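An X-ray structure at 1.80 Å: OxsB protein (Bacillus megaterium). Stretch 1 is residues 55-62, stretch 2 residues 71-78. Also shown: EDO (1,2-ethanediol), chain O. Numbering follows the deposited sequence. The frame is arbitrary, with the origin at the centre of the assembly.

Stretch 1 55-62: ETDNTTLY
Stretch 2, residues 71-78: HVFSPNRD

The strongest link between residues 55-62 and 71-78 of OxsB is the reciprocal backbone pair of Leu61 and Phe73: Phe73 N donates to Leu61 O at 2.8 Å (172°) and Leu61 N to Phe73 O at 3.0 Å (163°), with the CA atoms 5.1 Å apart. The pair joins two antiparallel strand ends, 60-62 and 71-73, whose axes run at 165° and approach to 4.8 Å, continued by two loops. The next pair in register, Tyr62 with Val72, is non-hydrogen-bonded, and CA-H...O contacts flank it: Val72 CA to Leu61 O at 3.4 Å and Tyr62 CA to His71 O at 3.3 Å. Strand residues hold extended angles, for example -111/130 at Leu61 and -130/125 at Val72, phi spanning -93 (His71) to -134 (Thr60).

Beyond the strands, Ser74 to Arg77 form a type I turn, with Pro75 at -69/-21 and Asn76 at -106/-6. The turn directs the Asn76 side chain (chi1 m) toward the other loop, where ND2 donates to Thr56 O at 3.0 Å. Ser74 OG (chi1 t) closes the turn by donating to Arg77 O at 2.6 Å; the backbone bond from Arg77 N to Ser74 O, at 3.5 Å, is weak.

The facing loop is braced by Asn58 (chi1 p): its N donates to Glu55 O at 2.8 Å, its OD1 accepts from Glu55 N at 2.9 Å, and its ND2 donates to Glu55 OE2 at 2.9 Å. Thr60 OG1 (chi1 m) donates to Asn58 O at 2.8 Å.

Waters bridge where the backbones no longer pair directly. Water 2 donates to Thr59 O (2.6 Å) and Ser74 OG (2.8 Å) and accepts from Asn76 N (3.0 Å). Water 3 donates to Thr60 OG1 (2.7 Å) and Ser74 OG (2.9 Å), joining hydroxyls that lie 4.2 Å apart. Water 1 donates to Asp57 OD1 at 3.0 Å and accepts a weak bond from Arg77 NH2 at 2.9 Å.

Packing completes the contact, which buries 544 Å² in all. On one sheet face Tyr62 (chi1 m) and Val72 (chi1 t) meet at 3.6 Å between CE2 and CG1, the methyl oblique to the ring; Thr60 CG2 also lies 3.6 Å from Val72 CG1. On the other face Leu61 (t, p) and Phe73 (m, chi2 90°) approach to 4.3 Å between CD2 and CD1. Arg77, with chi1 and chi2 t and chi3 p, lays its guanidinium over Asn58, whose CB is 3.6 Å from Arg77 NE.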

# COMPACT_ATOMS: atom_id res chain seq x y z
N GLU A 55 24.61 -4.20 -2.70
CA GLU A 55 23.86 -3.22 -1.92
C GLU A 55 24.03 -3.52 -0.43
O GLU A 55 24.37 -4.64 -0.06
CB GLU A 55 22.37 -3.21 -2.31
CG GLU A 55 21.72 -4.59 -2.33
CD GLU A 55 21.40 -5.11 -0.93
OE1 GLU A 55 20.95 -4.32 -0.06
OE2 GLU A 55 21.59 -6.31 -0.67
N THR A 56 23.78 -2.50 0.40
CA THR A 56 23.95 -2.54 1.86
C THR A 56 25.10 -3.44 2.31
O THR A 56 26.27 -3.06 2.19
CB THR A 56 22.65 -2.93 2.59
OG1 THR A 56 22.24 -4.27 2.28
CG2 THR A 56 21.51 -1.95 2.20
N ASP A 57 24.80 -4.63 2.84
CA ASP A 57 25.81 -5.47 3.46
C ASP A 57 26.58 -6.35 2.47
O ASP A 57 27.27 -7.28 2.90
CB ASP A 57 25.20 -6.35 4.55
CG ASP A 57 24.22 -7.39 4.02
OD1 ASP A 57 23.82 -7.34 2.83
OD2 ASP A 57 23.83 -8.26 4.81
N ASN A 58 26.50 -6.05 1.16
CA ASN A 58 27.28 -6.82 0.19
C ASN A 58 27.79 -5.92 -0.92
O ASN A 58 28.26 -6.42 -1.96
CB ASN A 58 26.44 -7.99 -0.38
CG ASN A 58 25.14 -7.53 -1.00
OD1 ASN A 58 25.11 -7.02 -2.12
ND2 ASN A 58 24.04 -7.73 -0.27
N THR A 59 27.74 -4.60 -0.73
CA THR A 59 28.22 -3.68 -1.74
C THR A 59 29.69 -3.98 -2.07
O THR A 59 30.50 -4.25 -1.18
CB THR A 59 28.07 -2.24 -1.25
OG1 THR A 59 26.72 -2.05 -0.76
CG2 THR A 59 28.29 -1.27 -2.40
N THR A 60 30.00 -3.94 -3.35
CA THR A 60 31.26 -4.44 -3.89
C THR A 60 31.82 -3.43 -4.87
O THR A 60 31.08 -2.89 -5.70
CB THR A 60 31.06 -5.78 -4.64
OG1 THR A 60 30.43 -6.72 -3.77
CG2 THR A 60 32.41 -6.35 -5.09
N LEU A 61 33.13 -3.18 -4.79
CA LEU A 61 33.83 -2.33 -5.75
C LEU A 61 34.77 -3.18 -6.60
O LEU A 61 35.54 -3.98 -6.06
CB LEU A 61 34.62 -1.24 -5.02
CG LEU A 61 35.54 -0.39 -5.89
CD1 LEU A 61 34.74 0.44 -6.88
CD2 LEU A 61 36.39 0.51 -5.01
N TYR A 62 34.68 -3.02 -7.92
CA TYR A 62 35.65 -3.57 -8.86
C TYR A 62 36.52 -2.44 -9.37
O TYR A 62 36.01 -1.42 -9.85
CB TYR A 62 34.96 -4.27 -10.03
CG TYR A 62 33.99 -5.33 -9.58
CD1 TYR A 62 32.68 -5.00 -9.23
CD2 TYR A 62 34.38 -6.66 -9.51
CE1 TYR A 62 31.79 -6.00 -8.80
CE2 TYR A 62 33.50 -7.65 -9.09
CZ TYR A 62 32.21 -7.31 -8.75
OH TYR A 62 31.37 -8.31 -8.33
N HIS A 71 40.79 -5.84 -9.52
CA HIS A 71 40.72 -5.89 -8.06
C HIS A 71 39.26 -5.88 -7.62
O HIS A 71 38.45 -5.16 -8.19
CB HIS A 71 41.41 -4.69 -7.43
CG HIS A 71 42.83 -4.51 -7.86
ND1 HIS A 71 43.90 -5.03 -7.16
CD2 HIS A 71 43.36 -3.85 -8.92
CE1 HIS A 71 45.02 -4.71 -7.77
NE2 HIS A 71 44.73 -3.99 -8.84
N VAL A 72 38.96 -6.64 -6.57
CA VAL A 72 37.60 -6.72 -6.05
C VAL A 72 37.65 -6.49 -4.54
O VAL A 72 38.35 -7.22 -3.83
CB VAL A 72 36.93 -8.07 -6.37
CG1 VAL A 72 35.43 -8.03 -6.02
CG2 VAL A 72 37.13 -8.44 -7.84
N PHE A 73 36.88 -5.51 -4.07
CA PHE A 73 36.78 -5.14 -2.66
C PHE A 73 35.37 -5.40 -2.16
O PHE A 73 34.41 -4.89 -2.75
CB PHE A 73 37.11 -3.66 -2.44
CG PHE A 73 38.52 -3.28 -2.81
CD1 PHE A 73 38.83 -2.87 -4.10
CD2 PHE A 73 39.53 -3.31 -1.86
CE1 PHE A 73 40.13 -2.51 -4.44
CE2 PHE A 73 40.84 -2.96 -2.20
CZ PHE A 73 41.13 -2.55 -3.48
N SER A 74 35.24 -6.13 -1.05
CA SER A 74 33.94 -6.46 -0.47
C SER A 74 34.02 -6.25 1.04
O SER A 74 34.16 -7.21 1.80
CB SER A 74 33.53 -7.89 -0.82
OG SER A 74 32.26 -8.20 -0.29
N PRO A 75 33.92 -5.00 1.49
CA PRO A 75 34.20 -4.71 2.91
C PRO A 75 33.17 -5.26 3.87
O PRO A 75 33.48 -5.41 5.05
CB PRO A 75 34.23 -3.18 2.95
CG PRO A 75 33.52 -2.72 1.75
CD PRO A 75 33.64 -3.80 0.70
N ASN A 76 31.95 -5.55 3.41
CA ASN A 76 30.86 -5.96 4.28
C ASN A 76 30.52 -7.43 4.20
O ASN A 76 29.68 -7.90 4.97
CB ASN A 76 29.60 -5.13 3.95
CG ASN A 76 29.82 -3.65 4.11
OD1 ASN A 76 30.74 -3.25 4.82
ND2 ASN A 76 29.00 -2.83 3.45
N ARG A 77 31.14 -8.18 3.29
CA ARG A 77 30.77 -9.58 3.17
C ARG A 77 31.91 -10.37 2.55
O ARG A 77 32.63 -9.87 1.68
CB ARG A 77 29.50 -9.75 2.32
CG ARG A 77 28.92 -11.16 2.41
CD ARG A 77 27.52 -11.28 1.84
NE ARG A 77 27.53 -11.31 0.38
CZ ARG A 77 26.47 -11.62 -0.36
NH1 ARG A 77 26.55 -11.63 -1.69
NH2 ARG A 77 25.31 -11.90 0.22
N ASP A 78 32.07 -11.61 3.02
CA ASP A 78 32.99 -12.58 2.44
C ASP A 78 32.83 -12.60 0.93
O ASP A 78 31.74 -12.86 0.41
CB ASP A 78 32.70 -13.96 3.03
CG ASP A 78 33.71 -15.04 2.58
OD1 ASP A 78 34.65 -14.73 1.82
OD2 ASP A 78 33.53 -16.21 2.99
C1 EDO O . 36.42 -5.98 6.22
O1 EDO O . 36.20 -4.71 5.59
C2 EDO O . 35.65 -5.96 7.54
O2 EDO O . 35.73 -7.23 8.18
O HOH W 1 24.13 -10.24 2.23
O HOH W 2 30.82 -6.01 0.72
O HOH W 3 31.14 -9.14 -2.74